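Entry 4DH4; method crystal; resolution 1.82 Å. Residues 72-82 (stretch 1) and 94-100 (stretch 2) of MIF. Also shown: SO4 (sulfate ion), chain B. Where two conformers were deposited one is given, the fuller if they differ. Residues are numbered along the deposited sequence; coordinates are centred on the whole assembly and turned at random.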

ATOM      1  N   THR A  72     -21.900   2.722   2.268  1.00 16.24           N
ATOM      2  CA  THR A  72     -20.978   2.551   3.389  1.00 16.11           C
ATOM      3  C   THR A  72     -19.615   3.184   3.101  1.00 15.35           C
ATOM      4  O   THR A  72     -19.020   3.806   3.988  1.00 14.62           O
ATOM      5  N   ASN A  73     -19.134   3.041   1.865  1.00 14.43           N
ATOM      6  CA  ASN A  73     -17.878   3.675   1.452  1.00 14.47           C
ATOM      7  C   ASN A  73     -17.957   5.191   1.572  1.00 15.06           C
ATOM      8  O   ASN A  73     -17.021   5.831   2.068  1.00 14.90           O
ATOM      9  N   CYS A  74     -19.074   5.757   1.131  0.50 15.47           N
ATOM     10  CA  CYS A  74     -19.298   7.194   1.237  0.50 15.81           C
ATOM     11  C   CYS A  74     -19.297   7.681   2.690  0.50 15.78           C
ATOM     12  O   CYS A  74     -18.719   8.724   2.995  0.50 15.58           O
ATOM     13  N   LYS A  75     -19.944   6.922   3.575  1.00 16.00           N
ATOM     14  CA  LYS A  75     -19.958   7.230   5.003  1.00 15.74           C
ATOM     15  C   LYS A  75     -18.553   7.249   5.600  1.00 15.07           C
ATOM     16  O   LYS A  75     -18.189   8.195   6.308  1.00 14.61           O
ATOM     17  N   ILE A  76     -17.771   6.208   5.298  1.00 13.98           N
ATOM     18  CA  ILE A  76     -16.394   6.090   5.786  1.00 14.08           C
ATOM     19  C   ILE A  76     -15.506   7.209   5.233  1.00 14.21           C
ATOM     20  O   ILE A  76     -14.738   7.829   5.977  1.00 14.03           O
ATOM     21  N   ALA A  77     -15.622   7.478   3.935  1.00 14.40           N
ATOM     22  CA  ALA A  77     -14.827   8.532   3.308  1.00 15.21           C
ATOM     23  C   ALA A  77     -15.138   9.915   3.896  1.00 15.69           C
ATOM     24  O   ALA A  77     -14.226  10.712   4.127  1.00 16.30           O
ATOM     25  N   ALA A  78     -16.420  10.182   4.145  1.00 16.01           N
ATOM     26  CA  ALA A  78     -16.852  11.448   4.752  1.00 16.60           C
ATOM     27  C   ALA A  78     -16.204  11.636   6.121  1.00 16.87           C
ATOM     28  O   ALA A  78     -15.694  12.708   6.439  1.00 17.45           O
ATOM     29  N   ALA A  79     -16.204  10.571   6.912  1.00 16.67           N
ATOM     30  CA  ALA A  79     -15.691  10.614   8.268  1.00 16.54           C
ATOM     31  C   ALA A  79     -14.168  10.694   8.303  1.00 16.52           C
ATOM     32  O   ALA A  79     -13.601  11.422   9.120  1.00 16.58           O
ATOM     33  N   LEU A  80     -13.512   9.941   7.420  1.00 16.36           N
ATOM     34  CA  LEU A  80     -12.054   9.899   7.363  1.00 16.42           C
ATOM     35  C   LEU A  80     -11.448  11.181   6.797  1.00 16.30           C
ATOM     36  O   LEU A  80     -10.468  11.693   7.342  1.00 16.00           O
ATOM     37  N   SER A  81     -12.025  11.678   5.704  0.50 16.63           N
ATOM     38  CA  SER A  81     -11.598  12.938   5.107  0.50 17.14           C
ATOM     39  C   SER A  81     -11.703  14.066   6.127  0.50 17.17           C
ATOM     40  O   SER A  81     -10.774  14.864   6.278  0.50 17.16           O
ATOM     41  N   ALA A  82     -12.830  14.100   6.836  1.00 17.23           N
ATOM     42  CA  ALA A  82     -13.110  15.153   7.824  1.00 17.57           C
ATOM     43  C   ALA A  82     -12.096  15.112   8.975  1.00 18.01           C
ATOM     44  O   ALA A  82     -11.632  16.155   9.436  1.00 18.25           O
ATOM     45  N   ARG A  94      -8.944  17.222  -1.209  1.00 17.74           N
ATOM     46  CA  ARG A  94      -7.642  16.741  -1.682  1.00 16.54           C
ATOM     47  C   ARG A  94      -7.276  15.395  -1.053  1.00 15.90           C
ATOM     48  O   ARG A  94      -6.112  15.022  -0.990  1.00 15.00           O
ATOM     49  N   ILE A  95      -8.299  14.663  -0.616  1.00 14.92           N
ATOM     50  CA  ILE A  95      -8.109  13.339  -0.034  1.00 14.67           C
ATOM     51  C   ILE A  95      -8.842  12.297  -0.856  1.00 14.28           C
ATOM     52  O   ILE A  95     -10.061  12.409  -1.070  1.00 14.24           O
ATOM     53  N   TYR A  96      -8.084  11.312  -1.346  1.00 14.01           N
ATOM     54  CA  TYR A  96      -8.662  10.146  -2.011  1.00 13.58           C
ATOM     55  C   TYR A  96      -8.759   9.005  -1.018  1.00 13.31           C
ATOM     56  O   TYR A  96      -7.781   8.686  -0.338  1.00 13.97           O
ATOM     57  N   THR A  97      -9.934   8.390  -0.942  1.00 13.08           N
ATOM     58  CA  THR A  97     -10.117   7.165  -0.167  1.00 13.10           C
ATOM     59  C   THR A  97     -10.572   6.072  -1.130  1.00 12.67           C
ATOM     60  O   THR A  97     -11.541   6.267  -1.865  1.00 13.05           O
ATOM     61  N   THR A  98      -9.855   4.949  -1.150  1.00 12.25           N
ATOM     62  CA  THR A  98     -10.250   3.811  -1.994  1.00 12.29           C
ATOM     63  C   THR A  98     -10.527   2.584  -1.145  1.00 11.62           C
ATOM     64  O   THR A  98      -9.908   2.386  -0.088  1.00 11.01           O
ATOM     65  N   PHE A  99     -11.455   1.762  -1.628  1.00 11.33           N
ATOM     66  CA  PHE A  99     -12.024   0.664  -0.861  1.00 11.55           C
ATOM     67  C   PHE A  99     -11.799  -0.662  -1.561  1.00 11.31           C
ATOM     68  O   PHE A  99     -11.885  -0.751  -2.793  1.00 11.69           O
ATOM     69  N   THR A 100     -11.506  -1.689  -0.768  1.00 11.41           N
ATOM     70  CA  THR A 100     -11.239  -3.023  -1.298  1.00 11.92           C
ATOM     71  C   THR A 100     -12.017  -4.062  -0.501  1.00 12.18           C
ATOM     72  O   THR A 100     -11.892  -4.131   0.728  1.00 11.48           O
TER

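The helix (72-82) lies over the strand (95-100) with axes 9.1 Å apart at closest approach and N-to-C directions 145° apart, so the helix and strand run roughly antiparallel. CA pairing steps regularly: Asn 73 with Phe 99, Ala 77 with Thr 97, Ser 81 with Ile 95. Strand alternation accounts for which residues face the helix. The CA-to-CB bonds of Ile 95, Thr 97 and Phe 99 point toward it, those of Tyr 96, Thr 98 and Thr 100 away. On the helix, Asn 73, Ile 76, Ala 77 and Leu 80 point toward the strand, whereas Ser 81 points sideways.

Phe 99 supplies the largest covered area. Its chi1 of -62° (m) and chi2 of -97° bring the ring under Asn 73, whose CB sits 3.6 Å from the ring centroid and only 7° off the normal, a CH-pi contact over the face. Asn 73 is also m (chi1 -59°), and its amide atoms OD1 and ND2 are hydrogen-bonded elsewhere in the structure. At the ring edge, Ile 76 CG2 approaches Phe 99 CE1 at 3.8 Å; Ile 76 has chi1 m and chi2 t. The small Ala 77 places CB 4.1 Å from both Phe 99 CZ and Thr 97 CB.

Toward the other end, Ile 95 (m, t) extends CD1 to 3.6 Å from Ser 81 O, while its CG2 lies 3.7 Å from Ser 81 OG. No direct hydrogen bond links the stretches; a water does so instead. Ser 81 (chi1 -76°) and Thr 97 (chi1 -55°), both m, hold OG and OG1 4.3 Å apart, and each lies 2.8 Å from the oxygen of water 1. The water accepts from Thr 97 OG1 and donates to Ile 95 O, with its oxygen 3.1 Å from that carbonyl atom.

On the strand face turned away from the helix, Thr 98 (chi1 67°, p) donates from OG1 to sulfate O1 at 2.7 Å.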

ATOM      1  CB  THR A  72     -20.872   1.068   3.787  1.00 16.54           C
ATOM      2  OG1 THR A  72     -22.187   0.589   4.110  1.00 17.90           O
ATOM      3  CG2 THR A  72     -19.957   0.886   4.988  1.00 17.38           C
ATOM      4  CB  ASN A  73     -17.504   3.285   0.014  1.00 14.19           C
ATOM      5  CG  ASN A  73     -17.333   1.781  -0.169  1.00 12.94           C
ATOM      6  OD1 ASN A  73     -17.355   1.009   0.797  1.00 12.64           O
ATOM      7  ND2 ASN A  73     -17.177   1.360  -1.415  1.00 11.86           N
ATOM      8  CB  CYS A  74     -20.600   7.584   0.542  0.50 15.95           C
ATOM      9  SG  CYS A  74     -20.693   9.336   0.190  0.50 16.61           S
ATOM     10  CB  LYS A  75     -20.841   6.231   5.749  1.00 16.38           C
ATOM     11  CG  LYS A  75     -21.012   6.544   7.219  1.00 18.38           C
ATOM     12  CD  LYS A  75     -22.381   6.100   7.715  1.00 23.98           C
ATOM     13  CE  LYS A  75     -22.313   4.721   8.311  1.00 26.26           C
ATOM     14  NZ  LYS A  75     -23.121   4.659   9.616  1.00 28.61           N
ATOM     15  CB  ILE A  76     -15.784   4.681   5.479  1.00 13.75           C
ATOM     16  CG1 ILE A  76     -16.534   3.591   6.257  1.00 14.18           C
ATOM     17  CG2 ILE A  76     -14.297   4.628   5.824  1.00 13.72           C
ATOM     18  CD1 ILE A  76     -16.246   2.144   5.774  1.00 14.34           C
ATOM     19  CB  ALA A  77     -15.027   8.528   1.802  1.00 15.09           C
ATOM     20  CB  ALA A  78     -18.369  11.483   4.873  1.00 16.86           C
ATOM     21  CB  ALA A  79     -16.186   9.411   9.046  1.00 16.51           C
ATOM     22  CB  LEU A  80     -11.575   8.672   6.571  1.00 16.36           C
ATOM     23  CG  LEU A  80     -11.255   7.370   7.324  1.00 17.48           C
ATOM     24  CD1 LEU A  80     -12.034   7.160   8.613  1.00 18.22           C
ATOM     25  CD2 LEU A  80     -11.380   6.160   6.405  1.00 16.68           C
ATOM     26  CB  SER A  81     -12.446  13.276   3.878  0.50 17.14           C
ATOM     27  OG  SER A  81     -12.072  12.479   2.776  0.50 19.39           O
ATOM     28  CB  ALA A  82     -14.539  15.045   8.346  1.00 17.75           C
ATOM     29  CB  ARG A  94      -6.550  17.793  -1.464  1.00 17.04           C
ATOM     30  CG  ARG A  94      -6.691  18.954  -2.449  1.00 16.71           C
ATOM     31  CD  ARG A  94      -5.617  20.009  -2.317  1.00 17.74           C
ATOM     32  NE  ARG A  94      -4.268  19.561  -2.664  1.00 17.63           N
ATOM     33  CZ  ARG A  94      -3.820  19.336  -3.902  1.00 17.30           C
ATOM     34  NH1 ARG A  94      -4.616  19.469  -4.961  1.00 18.01           N
ATOM     35  NH2 ARG A  94      -2.562  18.966  -4.077  1.00 19.35           N
ATOM     36  CB  ILE A  95      -8.602  13.293   1.434  1.00 14.48           C
ATOM     37  CG1 ILE A  95      -7.824  14.305   2.272  1.00 14.98           C
ATOM     38  CG2 ILE A  95      -8.474  11.865   2.021  1.00 14.62           C
ATOM     39  CD1 ILE A  95      -8.420  14.554   3.638  1.00 17.11           C
ATOM     40  CB  TYR A  96      -7.799   9.671  -3.182  1.00 13.29           C
ATOM     41  CG  TYR A  96      -8.082  10.286  -4.546  1.00 13.10           C
ATOM     42  CD1 TYR A  96      -9.271  10.989  -4.808  1.00 13.70           C
ATOM     43  CD2 TYR A  96      -7.168  10.115  -5.594  1.00 13.21           C
ATOM     44  CE1 TYR A  96      -9.516  11.539  -6.077  1.00 13.28           C
ATOM     45  CE2 TYR A  96      -7.407  10.649  -6.860  1.00 12.99           C
ATOM     46  CZ  TYR A  96      -8.584  11.356  -7.093  1.00 12.74           C
ATOM     47  OH  TYR A  96      -8.825  11.886  -8.349  1.00 13.25           O
ATOM     48  CB  THR A  97     -11.158   7.345   0.965  1.00 13.15           C
ATOM     49  OG1 THR A  97     -10.793   8.451   1.803  1.00 14.38           O
ATOM     50  CG2 THR A  97     -11.226   6.093   1.823  1.00 13.95           C
ATOM     51  CB  THR A  98      -9.218   3.495  -3.111  1.00 12.47           C
ATOM     52  OG1 THR A  98      -7.996   3.015  -2.536  1.00 13.65           O
ATOM     53  CG2 THR A  98      -8.938   4.731  -3.961  1.00 13.47           C
ATOM     54  CB  PHE A  99     -13.515   0.917  -0.628  1.00 11.27           C
ATOM     55  CG  PHE A  99     -13.789   2.165   0.165  1.00 11.73           C
ATOM     56  CD1 PHE A  99     -14.003   2.097   1.545  1.00 12.02           C
ATOM     57  CD2 PHE A  99     -13.800   3.414  -0.454  1.00 11.95           C
ATOM     58  CE1 PHE A  99     -14.228   3.252   2.291  1.00 12.37           C
ATOM     59  CE2 PHE A  99     -14.021   4.589   0.299  1.00 12.12           C
ATOM     60  CZ  PHE A  99     -14.236   4.496   1.661  1.00 11.90           C
ATOM     61  CB  THR A 100      -9.722  -3.342  -1.267  1.00 12.34           C
ATOM     62  OG1 THR A 100      -9.007  -2.357  -2.034  1.00 12.77           O
ATOM     63  CG2 THR A 100      -9.445  -4.728  -1.842  1.00 13.63           C
TER
HETATM   64  S   SO4 B 201      -6.233   0.643  -4.248  1.00 24.50           S
HETATM   65  O1  SO4 B 201      -6.916   1.836  -4.750  1.00 27.06           O
HETATM   66  O2  SO4 B 201      -5.102   1.080  -3.444  1.00 24.72           O
HETATM   67  O3  SO4 B 201      -7.184  -0.117  -3.461  1.00 25.70           O
HETATM   68  O4  SO4 B 201      -5.765  -0.123  -5.404  1.00 25.66           O
HETATM   69  O   HOH W   1     -11.997  10.698   0.589  1.00 16.87           O